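Local structure of penaeus monodon metallodensovirus major capsid protein (Penaeus monodon metallodensovirus, 6WH7) at residues 51-54 with 55-59; 171-174 with 175-178; 108-111 with 112-115; 209-212 with 213-217. The protein is the major capsid protein of a shrimp densovirus, whose copies assemble, 60 to a shell, into the icosahedral coat that presumably encloses the viral genome. All coordinates share one frame; numbering follows the deposited sequence.

Contact 1: residues 51-54 with 55-59; sequences DYIA and LSMVV
Ile-53 and Met-57 lie side by side, one turn apart on a short, weakly bonded helix, and the residues just before it prepare that turn. Asp-51 comes first: its OD2 accepts from Ala-54 N at 2.7 Å, on the syn side of the carboxylate and 29° out of its plane. This is a capping bond, occupying an N-H at the start of the helix that has no earlier turn to bond to. The Tyr-52 side chain packs on Gln-306, while its backbone N donates to Asn-206 OD1 of a second subunit. At Ile-53 the carbonyl oxygen is gripped twice. Met-57 N donates to Ile-53 O at 3.0 Å, nearly in line with the C=O, and Ser-56 OG donates to Ile-53 O at 2.7 Å, approaching much more from the flank. Ser-56 can fold back like this because OG sits between its own N and carbonyl carbon (chi1 65°). In the parvovirus jelly roll, this turn lies on the N-terminal arm just ahead of strand 59-75, the long strand that corresponds to strand B. Ile-53 CG2 lies 3.6 Å from Met-57 SD. The two side chains point the same way, with the methionine chain bent at its last torsion. Arg-352 of the second subunit packs on both Met-57 and Ser-56. At Ala-54, O takes a weak bond from Met-57 N at 3.4 Å, so that this N-H is shared between two consecutive carbonyls, those of Ile-53 and Ala-54.

Contact 2: residues 171-174 with 175-178; sequences YPKT and DTVW
Pro-172 lays its CB over one face of the Trp-178 indole, a CH-pi contact in which CB stands 3.4 Å from the centroid of the five-membered ring and only 16° off its normal. The carbon is displaced toward the rim of the ring system, and the ring atom nearest to Pro-172 CB is Trp-178 NE1 at 3.2 Å. The rest of the proline ring follows the indole more loosely, with Pro-172 CD 3.9 Å from Trp-178 CD2. One residue earlier, Tyr-171 O comes obliquely to Trp-178 CZ2 at 3.6 Å. The second pair of side chains is Lys-173 and Thr-176. With OG1 anti to the carbonyl carbon (chi1 -61°), Thr-176 brings OG1 to 3.5 Å from Lys-173 CB. The chain makes these meetings possible by doubling back: 171-174 and 175-178 run 148° apart, with Thr-174 and Asp-175 at the exposed bend, so this is a tight reversal interrupting strand 169-179, in the long connection between strands 157-162 and 207-211, which correspond to E and F of the parvovirus jelly roll. Further out, several partners fix the indole. Its NE1 donates to Val-189 O, its ring stacks with Tyr-188, and the backbone of Trp-178 bonds to Ile-341 in the neighbouring strand 340-345. Lys-173 is tied down as well: its alkyl chain, bent at the third torsion, passes Val-189 and Ser-191, and NZ forms a salt bridge with Glu-79 OE1.

Contact 3: residues 108-111 with 112-115; sequences KNYS and MLLA
The Tyr-110 ring is met by two leucines from the following turn, both approaching obliquely, one near CD1 and one near CE2. Leu-113 CD1 lies 3.7 Å from Tyr-110 CD1, the two side chains crossing at about a right angle. Leu-114 CD1 comes to 3.7 Å from Tyr-110 CE2, and Leu-114 CD2 reaches toward the phenol end, 3.8 Å from Tyr-110 OH. The ring of Tyr-234 adds an edge-to-face contact, and the hydroxyl of Tyr-110 is satisfied by a hydrogen bond with Tyr-234 N. Tyr-110 reaches the leucines because its CG stands anti to the backbone N (chi1 -176°), which swings the ring along the helix toward the later residues. The other flat group, the amide of Asn-109, is held by a neighbouring subunit: OD1 accepts from Trp-304 N of that subunit, while ND2 makes a weak bond to Ala-63 O of its own chain. Beneath the side chains run ordinary helical bonds, Met-112 N to Lys-108 O at 3.2 Å, Leu-113 N to Asn-109 O at 3.1 Å and Leu-114 N to Tyr-110 O at 3.2 Å. Ala-115 N also bonds to Met-112 O at 2.7 Å. Leu-113 itself packs on Phe-299 and Phe-301 of strand 287-302. Lys-108 is in cation-pi contact with Trp-304 of the neighbouring subunit, and Ala-115 meets that subunit's own Ala-115. This is consistent with a helix at a two-fold contact, probably the counterpart of the helix between strands C and D that lines the two-fold axis in parvovirus capsids.

Contact 4: residues 209-212 with 213-217; sequences RYWK and QGDDA
Lys-212 and Asp-215 close a type II beta turn, with Asp-215 N donating to Lys-212 O at 3.0 Å. The turn follows strand 207-211, the outermost strand of its sheet within this chain and the one corresponding to F of the parvovirus jelly roll, and starts the crossing to strand 218-222, the counterpart of G in the other sheet. Gly-214 takes its third position with a positive phi (92°), a conformation that glycine adopts easily. The closing bond is met well above the plane of the carbonyl, yet it is fairly straight at the hydrogen. A second bond runs the other way: Lys-212 N donates to Asp-215 OD2 at 2.9 Å, the oxygen being approached from above the carboxylate plane. The aspartate side chain reaches back so far because CG stands beside its own N, anti to the carbonyl carbon (chi1 -77°). Both polar backbone atoms of Lys-212 are thus engaged by one residue. Trp-211 is the next donor satisfied. Trp-211 NE1 donates to Asp-216 O at 2.9 Å, the acceptor tilted 20° from the ring plane, and Asp-215 CB lies 3.5 Å from Trp-211 CD1. The tryptophan, buried on Leu-128 and Leu-131, also has backbone bonds with Met-157 of the adjacent strand. Outside the turn, Gln-213 OE1 bonds with Thr-153 OG1. Arg-209 and Tyr-210 pair antiparallel with the N-terminal strand of another subunit, whose Val-46 packs on Trp-211 and Asp-215. The Lys-212 chain runs beside that of Asp-215, but Lys-212 NZ stays 5.4 Å from Asp-215 OD2.

Contacts 1 and 3 are the closest pair, centres about 20 Å apart and nearest atoms about 10 Å, on the same side of the chain's centre. Both touch the same neighbouring subunit, so the N-terminal turn and helix 108-113 belong to one intersubunit region. Contact 2 lies on the opposite side of the centre from contact 1, about 48 Å away centre to centre, and is the one that touches no other chain. Contact 4, about 28 Å from contact 2 and 46 Å from contact 1 between centres, is tied to contact 1 through the assembly: its strand is extended by residues just ahead of 51-54 in another copy.

Contact 1: residues 51-54 with 55-59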
ATOM      1  N   ASP A  51      35.095  77.882  11.525  1.00 16.54           N
ATOM      2  CA  ASP A  51      34.703  77.998  12.919  1.00 16.54           C
ATOM      3  C   ASP A  51      35.923  78.246  13.790  1.00 16.54           C
ATOM      4  O   ASP A  51      36.903  77.502  13.723  1.00 16.54           O
ATOM      5  CB  ASP A  51      33.990  76.724  13.360  1.00 18.01           C
ATOM      6  CG  ASP A  51      33.519  76.786  14.787  1.00 18.01           C
ATOM      7  OD1 ASP A  51      32.608  77.588  15.079  1.00 18.01           O
ATOM      8  OD2 ASP A  51      34.055  76.030  15.618  1.00 18.01           O
ATOM      9  N   TYR A  52      35.871  79.300  14.597  1.00 16.16           N
ATOM     10  CA  TYR A  52      36.890  79.546  15.603  1.00 16.16           C
ATOM     11  C   TYR A  52      36.507  79.043  16.985  1.00 16.16           C
ATOM     12  O   TYR A  52      37.319  79.142  17.905  1.00 16.16           O
ATOM     13  CB  TYR A  52      37.218  81.035  15.698  1.00 15.02           C
ATOM     14  CG  TYR A  52      37.945  81.598  14.511  1.00 15.02           C
ATOM     15  CD1 TYR A  52      38.802  80.811  13.769  1.00 15.02           C
ATOM     16  CD2 TYR A  52      37.839  82.934  14.185  1.00 15.02           C
ATOM     17  CE1 TYR A  52      39.485  81.321  12.706  1.00 15.02           C
ATOM     18  CE2 TYR A  52      38.528  83.455  13.128  1.00 15.02           C
ATOM     19  CZ  TYR A  52      39.351  82.642  12.391  1.00 15.02           C
ATOM     20  OH  TYR A  52      40.045  83.151  11.326  1.00 15.02           O
ATOM     21  N   ILE A  53      35.300  78.516  17.164  1.00 15.99           N
ATOM     22  CA  ILE A  53      34.895  78.088  18.496  1.00 15.99           C
ATOM     23  C   ILE A  53      35.484  76.731  18.840  1.00 15.99           C
ATOM     24  O   ILE A  53      35.909  76.506  19.975  1.00 15.99           O
ATOM     25  CB  ILE A  53      33.365  78.088  18.623  1.00 16.17           C
ATOM     26  CG1 ILE A  53      32.834  79.510  18.664  1.00 16.17           C
ATOM     27  CG2 ILE A  53      32.930  77.343  19.860  1.00 16.17           C
ATOM     28  CD1 ILE A  53      31.339  79.570  18.679  1.00 16.17           C
ATOM     29  N   ALA A  54      35.534  75.818  17.869  1.00 15.69           N
ATOM     30  CA  ALA A  54      35.889  74.432  18.161  1.00 15.69           C
ATOM     31  C   ALA A  54      37.235  74.325  18.856  1.00 15.69           C
ATOM     32  O   ALA A  54      37.382  73.572  19.822  1.00 15.69           O
ATOM     33  CB  ALA A  54      35.890  73.612  16.876  1.00 15.58           C
ATOM     34  N   LEU A  55      38.231  75.070  18.384  1.00 15.10           N
ATOM     35  CA  LEU A  55      39.560  74.995  18.970  1.00 15.10           C
ATOM     36  C   LEU A  55      39.672  75.728  20.294  1.00 15.10           C
ATOM     37  O   LEU A  55      40.528  75.375  21.107  1.00 15.10           O
ATOM     38  CB  LEU A  55      40.594  75.545  17.997  1.00 14.96           C
ATOM     39  CG  LEU A  55      40.911  74.691  16.780  1.00 14.96           C
ATOM     40  CD1 LEU A  55      41.747  75.483  15.820  1.00 14.96           C
ATOM     41  CD2 LEU A  55      41.675  73.476  17.231  1.00 14.96           C
ATOM     42  N   SER A  56      38.854  76.745  20.530  1.00 14.98           N
ATOM     43  CA  SER A  56      38.876  77.395  21.827  1.00 14.98           C
ATOM     44  C   SER A  56      38.205  76.555  22.898  1.00 14.98           C
ATOM     45  O   SER A  56      38.470  76.761  24.084  1.00 14.98           O
ATOM     46  CB  SER A  56      38.201  78.760  21.751  1.00 15.63           C
ATOM     47  OG  SER A  56      36.827  78.620  21.449  1.00 15.63           O
ATOM     48  N   MET A  57      37.343  75.624  22.509  1.00 14.33           N
ATOM     49  CA  MET A  57      36.657  74.770  23.462  1.00 14.33           C
ATOM     50  C   MET A  57      37.355  73.453  23.733  1.00 14.33           C
ATOM     51  O   MET A  57      36.934  72.736  24.641  1.00 14.33           O
ATOM     52  CB  MET A  57      35.237  74.464  22.988  1.00 16.48           C
ATOM     53  CG  MET A  57      34.266  75.595  23.115  1.00 16.48           C
ATOM     54  SD  MET A  57      32.661  75.011  22.592  1.00 16.48           S
ATOM     55  CE  MET A  57      32.336  73.826  23.890  1.00 16.48           C
ATOM     56  N   VAL A  58      38.386  73.093  22.976  1.00 13.52           N
ATOM     57  CA  VAL A  58      39.004  71.792  23.179  1.00 13.52           C
ATOM     58  C   VAL A  58      39.731  71.786  24.514  1.00 13.52           C
ATOM     59  O   VAL A  58      40.497  72.704  24.832  1.00 13.52           O
ATOM     60  CB  VAL A  58      39.928  71.427  22.008  1.00 13.43           C
ATOM     61  CG1 VAL A  58      40.994  72.452  21.821  1.00 13.43           C
ATOM     62  CG2 VAL A  58      40.561  70.085  22.255  1.00 13.43           C
ATOM     63  N   VAL A  59      39.459  70.767  25.318  1.00 12.94           N
ATOM     64  CA  VAL A  59      39.990  70.654  26.667  1.00 12.94           C
ATOM     65  C   VAL A  59      41.161  69.690  26.646  1.00 12.94           C
ATOM     66  O   VAL A  59      41.035  68.556  26.178  1.00 12.94           O
ATOM     67  CB  VAL A  59      38.912  70.177  27.649  1.00 12.61           C
ATOM     68  CG1 VAL A  59      39.514  69.940  29.001  1.00 12.61           C
ATOM     69  CG2 VAL A  59      37.806  71.191  27.736  1.00 12.61           C
TER

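Contact 2: residues 171-174 with 175-178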
ATOM      1  N   TYR A 171      44.830  73.562  64.108  1.00 19.02           N
ATOM      2  CA  TYR A 171      45.913  74.475  64.400  1.00 19.02           C
ATOM      3  C   TYR A 171      47.179  73.712  64.749  1.00 19.02           C
ATOM      4  O   TYR A 171      47.112  72.579  65.231  1.00 19.02           O
ATOM      5  CB  TYR A 171      45.559  75.389  65.576  1.00 19.00           C
ATOM      6  CG  TYR A 171      44.412  76.318  65.317  1.00 19.00           C
ATOM      7  CD1 TYR A 171      44.625  77.577  64.798  1.00 19.00           C
ATOM      8  CD2 TYR A 171      43.113  75.935  65.591  1.00 19.00           C
ATOM      9  CE1 TYR A 171      43.583  78.430  64.566  1.00 19.00           C
ATOM     10  CE2 TYR A 171      42.064  76.778  65.360  1.00 19.00           C
ATOM     11  CZ  TYR A 171      42.303  78.024  64.849  1.00 19.00           C
ATOM     12  OH  TYR A 171      41.255  78.878  64.618  1.00 19.00           O
ATOM     13  N   PRO A 172      48.349  74.292  64.515  1.00 20.59           N
ATOM     14  CA  PRO A 172      49.582  73.667  64.986  1.00 20.59           C
ATOM     15  C   PRO A 172      49.665  73.672  66.502  1.00 20.59           C
ATOM     16  O   PRO A 172      48.960  74.406  67.194  1.00 20.59           O
ATOM     17  CB  PRO A 172      50.676  74.534  64.361  1.00 19.55           C
ATOM     18  CG  PRO A 172      50.034  75.819  64.103  1.00 19.55           C
ATOM     19  CD  PRO A 172      48.624  75.510  63.739  1.00 19.55           C
ATOM     20  N   LYS A 173      50.559  72.834  67.014  1.00 25.23           N
ATOM     21  CA  LYS A 173      50.816  72.809  68.441  1.00 25.23           C
ATOM     22  C   LYS A 173      51.420  74.130  68.888  1.00 25.23           C
ATOM     23  O   LYS A 173      51.902  74.923  68.082  1.00 25.23           O
ATOM     24  CB  LYS A 173      51.760  71.680  68.808  1.00 24.63           C
ATOM     25  CG  LYS A 173      51.190  70.314  68.682  1.00 24.63           C
ATOM     26  CD  LYS A 173      52.320  69.337  68.775  1.00 24.63           C
ATOM     27  CE  LYS A 173      53.055  69.496  70.089  1.00 24.63           C
ATOM     28  NZ  LYS A 173      54.218  68.582  70.184  1.00 24.63           N
ATOM     29  N   THR A 174      51.372  74.366  70.198  1.00 29.44           N
ATOM     30  CA  THR A 174      51.695  75.680  70.741  1.00 29.44           C
ATOM     31  C   THR A 174      53.067  76.163  70.281  1.00 29.44           C
ATOM     32  O   THR A 174      53.192  77.233  69.675  1.00 29.44           O
ATOM     33  CB  THR A 174      51.612  75.632  72.263  1.00 31.98           C
ATOM     34  OG1 THR A 174      52.507  74.628  72.752  1.00 31.98           O
ATOM     35  CG2 THR A 174      50.205  75.287  72.691  1.00 31.98           C
ATOM     36  N   ASP A 175      54.109  75.386  70.553  1.00 30.16           N
ATOM     37  CA  ASP A 175      55.439  75.771  70.103  1.00 30.16           C
ATOM     38  C   ASP A 175      55.691  75.403  68.651  1.00 30.16           C
ATOM     39  O   ASP A 175      56.610  75.951  68.035  1.00 30.16           O
ATOM     40  CB  ASP A 175      56.502  75.130  70.992  1.00 35.22           C
ATOM     41  CG  ASP A 175      56.530  75.727  72.381  1.00 35.22           C
ATOM     42  OD1 ASP A 175      55.970  76.826  72.567  1.00 35.22           O
ATOM     43  OD2 ASP A 175      57.110  75.096  73.289  1.00 35.22           O
ATOM     44  N   THR A 176      54.902  74.492  68.098  1.00 25.79           N
ATOM     45  CA  THR A 176      55.046  74.078  66.716  1.00 25.79           C
ATOM     46  C   THR A 176      54.489  75.143  65.783  1.00 25.79           C
ATOM     47  O   THR A 176      53.578  75.894  66.136  1.00 25.79           O
ATOM     48  CB  THR A 176      54.323  72.749  66.493  1.00 25.75           C
ATOM     49  OG1 THR A 176      54.905  71.745  67.331  1.00 25.75           O
ATOM     50  CG2 THR A 176      54.412  72.298  65.051  1.00 25.75           C
ATOM     51  N   VAL A 177      55.060  75.220  64.584  1.00 22.49           N
ATOM     52  CA  VAL A 177      54.504  76.024  63.514  1.00 22.49           C
ATOM     53  C   VAL A 177      54.501  75.171  62.250  1.00 22.49           C
ATOM     54  O   VAL A 177      55.136  74.122  62.185  1.00 22.49           O
ATOM     55  CB  VAL A 177      55.279  77.340  63.310  1.00 22.47           C
ATOM     56  CG1 VAL A 177      56.604  77.092  62.618  1.00 22.47           C
ATOM     57  CG2 VAL A 177      54.425  78.350  62.592  1.00 22.47           C
ATOM     58  N   TRP A 178      53.765  75.633  61.240  1.00 20.33           N
ATOM     59  CA  TRP A 178      53.525  74.887  60.007  1.00 20.33           C
ATOM     60  C   TRP A 178      54.107  75.644  58.823  1.00 20.33           C
ATOM     61  O   TRP A 178      53.388  76.382  58.137  1.00 20.33           O
ATOM     62  CB  TRP A 178      52.036  74.644  59.794  1.00 18.07           C
ATOM     63  CG  TRP A 178      51.452  73.658  60.722  1.00 18.07           C
ATOM     64  CD1 TRP A 178      52.112  72.911  61.635  1.00 18.07           C
ATOM     65  CD2 TRP A 178      50.078  73.295  60.822  1.00 18.07           C
ATOM     66  NE1 TRP A 178      51.241  72.100  62.304  1.00 18.07           N
ATOM     67  CE2 TRP A 178      49.980  72.318  61.821  1.00 18.07           C
ATOM     68  CE3 TRP A 178      48.919  73.704  60.166  1.00 18.07           C
ATOM     69  CZ2 TRP A 178      48.772  71.743  62.179  1.00 18.07           C
ATOM     70  CZ3 TRP A 178      47.728  73.135  60.522  1.00 18.07           C
ATOM     71  CH2 TRP A 178      47.660  72.164  61.517  1.00 18.07           C
TER

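Contact 3: residues 108-111 with 112-115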
ATOM      1  N   LYS A 108      56.912  72.417  36.253  1.00 17.34           N
ATOM      2  CA  LYS A 108      56.904  73.206  35.031  1.00 17.34           C
ATOM      3  C   LYS A 108      55.609  73.062  34.254  1.00 17.34           C
ATOM      4  O   LYS A 108      55.261  73.967  33.494  1.00 17.34           O
ATOM      5  CB  LYS A 108      58.082  72.839  34.142  1.00 17.61           C
ATOM      6  CG  LYS A 108      59.399  73.228  34.724  1.00 17.61           C
ATOM      7  CD  LYS A 108      60.505  73.052  33.745  1.00 17.61           C
ATOM      8  CE  LYS A 108      60.391  74.090  32.665  1.00 17.61           C
ATOM      9  NZ  LYS A 108      60.566  75.458  33.198  1.00 17.61           N
ATOM     10  N   ASN A 109      54.889  71.954  34.417  1.00 16.34           N
ATOM     11  CA  ASN A 109      53.580  71.854  33.790  1.00 16.34           C
ATOM     12  C   ASN A 109      52.617  72.875  34.351  1.00 16.34           C
ATOM     13  O   ASN A 109      51.684  73.286  33.658  1.00 16.34           O
ATOM     14  CB  ASN A 109      52.999  70.457  33.954  1.00 15.84           C
ATOM     15  CG  ASN A 109      53.582  69.480  32.989  1.00 15.84           C
ATOM     16  OD1 ASN A 109      54.104  69.862  31.952  1.00 15.84           O
ATOM     17  ND2 ASN A 109      53.479  68.208  33.306  1.00 15.84           N
ATOM     18  N   TYR A 110      52.815  73.297  35.592  1.00 16.73           N
ATOM     19  CA  TYR A 110      51.918  74.301  36.131  1.00 16.73           C
ATOM     20  C   TYR A 110      52.257  75.685  35.605  1.00 16.73           C
ATOM     21  O   TYR A 110      51.360  76.438  35.220  1.00 16.73           O
ATOM     22  CB  TYR A 110      51.949  74.302  37.650  1.00 16.94           C
ATOM     23  CG  TYR A 110      50.948  75.275  38.182  1.00 16.94           C
ATOM     24  CD1 TYR A 110      49.608  74.955  38.186  1.00 16.94           C
ATOM     25  CD2 TYR A 110      51.327  76.523  38.634  1.00 16.94           C
ATOM     26  CE1 TYR A 110      48.680  75.828  38.640  1.00 16.94           C
ATOM     27  CE2 TYR A 110      50.400  77.409  39.096  1.00 16.94           C
ATOM     28  CZ  TYR A 110      49.076  77.051  39.093  1.00 16.94           C
ATOM     29  OH  TYR A 110      48.121  77.907  39.550  1.00 16.94           O
ATOM     30  N   SER A 111      53.541  76.041  35.589  1.00 17.65           N
ATOM     31  CA  SER A 111      53.948  77.314  35.013  1.00 17.65           C
ATOM     32  C   SER A 111      53.474  77.454  33.582  1.00 17.65           C
ATOM     33  O   SER A 111      53.343  78.574  33.082  1.00 17.65           O
ATOM     34  CB  SER A 111      55.464  77.453  35.074  1.00 19.99           C
ATOM     35  OG  SER A 111      55.906  77.468  36.419  1.00 19.99           O
ATOM     36  N   MET A 112      53.227  76.336  32.914  1.00 17.62           N
ATOM     37  CA  MET A 112      52.640  76.350  31.588  1.00 17.62           C
ATOM     38  C   MET A 112      51.132  76.551  31.626  1.00 17.62           C
ATOM     39  O   MET A 112      50.585  77.282  30.796  1.00 17.62           O
ATOM     40  CB  MET A 112      52.973  75.057  30.875  1.00 20.70           C
ATOM     41  CG  MET A 112      52.154  74.894  29.664  1.00 20.70           C
ATOM     42  SD  MET A 112      52.699  73.560  28.649  1.00 20.70           S
ATOM     43  CE  MET A 112      51.269  73.467  27.600  1.00 20.70           C
ATOM     44  N   LEU A 113      50.443  75.901  32.565  1.00 16.55           N
ATOM     45  CA  LEU A 113      49.012  76.121  32.729  1.00 16.55           C
ATOM     46  C   LEU A 113      48.677  77.592  32.882  1.00 16.55           C
ATOM     47  O   LEU A 113      47.562  78.002  32.550  1.00 16.55           O
ATOM     48  CB  LEU A 113      48.499  75.364  33.943  1.00 14.86           C
ATOM     49  CG  LEU A 113      48.568  73.849  33.875  1.00 14.86           C
ATOM     50  CD1 LEU A 113      48.186  73.275  35.202  1.00 14.86           C
ATOM     51  CD2 LEU A 113      47.652  73.350  32.805  1.00 14.86           C
ATOM     52  N   LEU A 114      49.609  78.385  33.388  1.00 16.58           N
ATOM     53  CA  LEU A 114      49.418  79.816  33.501  1.00 16.58           C
ATOM     54  C   LEU A 114      49.604  80.533  32.176  1.00 16.58           C
ATOM     55  O   LEU A 114      49.209  81.697  32.060  1.00 16.58           O
ATOM     56  CB  LEU A 114      50.379  80.372  34.544  1.00 16.50           C
ATOM     57  CG  LEU A 114      50.164  79.740  35.914  1.00 16.50           C
ATOM     58  CD1 LEU A 114      51.154  80.293  36.907  1.00 16.50           C
ATOM     59  CD2 LEU A 114      48.742  79.943  36.378  1.00 16.50           C
ATOM     60  N   ALA A 115      50.197  79.875  31.186  1.00 16.90           N
ATOM     61  CA  ALA A 115      50.237  80.386  29.825  1.00 16.90           C
ATOM     62  C   ALA A 115      49.014  79.983  29.018  1.00 16.90           C
ATOM     63  O   ALA A 115      48.830  80.482  27.906  1.00 16.90           O
ATOM     64  CB  ALA A 115      51.500  79.897  29.116  1.00 17.26           C
TER

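Contact 4: residues 209-212 with 213-217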
ATOM      1  N   ARG A 209      42.276  53.727  59.293  1.00 14.34           N
ATOM      2  CA  ARG A 209      42.986  52.564  58.784  1.00 14.34           C
ATOM      3  C   ARG A 209      44.221  52.345  59.633  1.00 14.34           C
ATOM      4  O   ARG A 209      45.032  53.258  59.790  1.00 14.34           O
ATOM      5  CB  ARG A 209      43.377  52.748  57.322  1.00 14.79           C
ATOM      6  CG  ARG A 209      42.211  52.744  56.385  1.00 14.79           C
ATOM      7  CD  ARG A 209      42.640  53.016  54.968  1.00 14.79           C
ATOM      8  NE  ARG A 209      41.496  52.991  54.071  1.00 14.79           N
ATOM      9  CZ  ARG A 209      40.665  54.009  53.908  1.00 14.79           C
ATOM     10  NH1 ARG A 209      40.851  55.127  54.586  1.00 14.79           N
ATOM     11  NH2 ARG A 209      39.643  53.910  53.076  1.00 14.79           N
ATOM     12  N   TYR A 210      44.366  51.147  60.185  1.00 15.30           N
ATOM     13  CA  TYR A 210      45.603  50.788  60.859  1.00 15.30           C
ATOM     14  C   TYR A 210      46.504  50.183  59.803  1.00 15.30           C
ATOM     15  O   TYR A 210      46.229  49.099  59.287  1.00 15.30           O
ATOM     16  CB  TYR A 210      45.388  49.820  62.017  1.00 15.15           C
ATOM     17  CG  TYR A 210      44.528  50.342  63.136  1.00 15.15           C
ATOM     18  CD1 TYR A 210      44.257  51.684  63.259  1.00 15.15           C
ATOM     19  CD2 TYR A 210      44.125  49.511  64.154  1.00 15.15           C
ATOM     20  CE1 TYR A 210      43.502  52.165  64.294  1.00 15.15           C
ATOM     21  CE2 TYR A 210      43.383  49.983  65.212  1.00 15.15           C
ATOM     22  CZ  TYR A 210      43.076  51.312  65.277  1.00 15.15           C
ATOM     23  OH  TYR A 210      42.337  51.794  66.327  1.00 15.15           O
ATOM     24  N   TRP A 211      47.578  50.881  59.486  1.00 15.58           N
ATOM     25  CA  TRP A 211      48.382  50.570  58.322  1.00 15.58           C
ATOM     26  C   TRP A 211      49.727  50.062  58.800  1.00 15.58           C
ATOM     27  O   TRP A 211      50.402  50.720  59.593  1.00 15.58           O
ATOM     28  CB  TRP A 211      48.480  51.795  57.417  1.00 14.31           C
ATOM     29  CG  TRP A 211      49.237  51.625  56.161  1.00 14.31           C
ATOM     30  CD1 TRP A 211      48.981  50.737  55.173  1.00 14.31           C
ATOM     31  CD2 TRP A 211      50.227  52.514  55.643  1.00 14.31           C
ATOM     32  NE1 TRP A 211      49.828  50.932  54.119  1.00 14.31           N
ATOM     33  CE2 TRP A 211      50.595  52.032  54.381  1.00 14.31           C
ATOM     34  CE3 TRP A 211      50.867  53.652  56.141  1.00 14.31           C
ATOM     35  CZ2 TRP A 211      51.577  52.640  53.614  1.00 14.31           C
ATOM     36  CZ3 TRP A 211      51.831  54.252  55.376  1.00 14.31           C
ATOM     37  CH2 TRP A 211      52.185  53.748  54.130  1.00 14.31           C
ATOM     38  N   LYS A 212      50.094  48.880  58.335  1.00 17.40           N
ATOM     39  CA  LYS A 212      51.190  48.112  58.887  1.00 17.40           C
ATOM     40  C   LYS A 212      52.268  47.962  57.830  1.00 17.40           C
ATOM     41  O   LYS A 212      52.024  48.159  56.641  1.00 17.40           O
ATOM     42  CB  LYS A 212      50.702  46.741  59.346  1.00 18.13           C
ATOM     43  CG  LYS A 212      49.704  46.800  60.479  1.00 18.13           C
ATOM     44  CD  LYS A 212      49.289  45.426  60.926  1.00 18.13           C
ATOM     45  CE  LYS A 212      48.438  45.485  62.186  1.00 18.13           C
ATOM     46  NZ  LYS A 212      47.055  45.982  61.941  1.00 18.13           N
ATOM     47  N   GLN A 213      53.480  47.659  58.279  1.00 19.08           N
ATOM     48  CA  GLN A 213      54.528  47.313  57.337  1.00 19.08           C
ATOM     49  C   GLN A 213      54.079  46.133  56.494  1.00 19.08           C
ATOM     50  O   GLN A 213      53.560  45.145  57.015  1.00 19.08           O
ATOM     51  CB  GLN A 213      55.822  46.971  58.062  1.00 23.28           C
ATOM     52  CG  GLN A 213      56.479  48.117  58.772  1.00 23.28           C
ATOM     53  CD  GLN A 213      57.771  47.690  59.411  1.00 23.28           C
ATOM     54  OE1 GLN A 213      57.961  46.516  59.703  1.00 23.28           O
ATOM     55  NE2 GLN A 213      58.679  48.628  59.610  1.00 23.28           N
ATOM     56  N   GLY A 214      54.264  46.243  55.189  1.00 18.63           N
ATOM     57  CA  GLY A 214      53.859  45.209  54.281  1.00 18.63           C
ATOM     58  C   GLY A 214      52.465  45.363  53.727  1.00 18.63           C
ATOM     59  O   GLY A 214      52.128  44.688  52.753  1.00 18.63           O
ATOM     60  N   ASP A 215      51.642  46.222  54.319  1.00 18.03           N
ATOM     61  CA  ASP A 215      50.331  46.476  53.755  1.00 18.03           C
ATOM     62  C   ASP A 215      50.451  47.197  52.423  1.00 18.03           C
ATOM     63  O   ASP A 215      51.448  47.854  52.121  1.00 18.03           O
ATOM     64  CB  ASP A 215      49.468  47.302  54.703  1.00 18.56           C
ATOM     65  CG  ASP A 215      48.916  46.493  55.845  1.00 18.56           C
ATOM     66  OD1 ASP A 215      48.988  45.252  55.784  1.00 18.56           O
ATOM     67  OD2 ASP A 215      48.377  47.096  56.791  1.00 18.56           O
ATOM     68  N   ASP A 216      49.404  47.066  51.620  1.00 17.64           N
ATOM     69  CA  ASP A 216      49.348  47.739  50.340  1.00 17.64           C
ATOM     70  C   ASP A 216      49.262  49.245  50.544  1.00 17.64           C
ATOM     71  O   ASP A 216      48.922  49.735  51.621  1.00 17.64           O
ATOM     72  CB  ASP A 216      48.154  47.242  49.533  1.00 22.46           C
ATOM     73  CG  ASP A 216      48.312  45.803  49.092  1.00 22.46           C
ATOM     74  OD1 ASP A 216      49.452  45.296  49.107  1.00 22.46           O
ATOM     75  OD2 ASP A 216      47.292  45.171  48.740  1.00 22.46           O
ATOM     76  N   ALA A 217      49.594  49.981  49.492  1.00 15.26           N
ATOM     77  CA  ALA A 217      49.624  51.429  49.576  1.00 15.26           C
ATOM     78  C   ALA A 217      48.235  51.988  49.842  1.00 15.26           C
ATOM     79  O   ALA A 217      47.218  51.388  49.490  1.00 15.26           O
ATOM     80  CB  ALA A 217      50.185  52.021  48.290  1.00 14.79           C
TER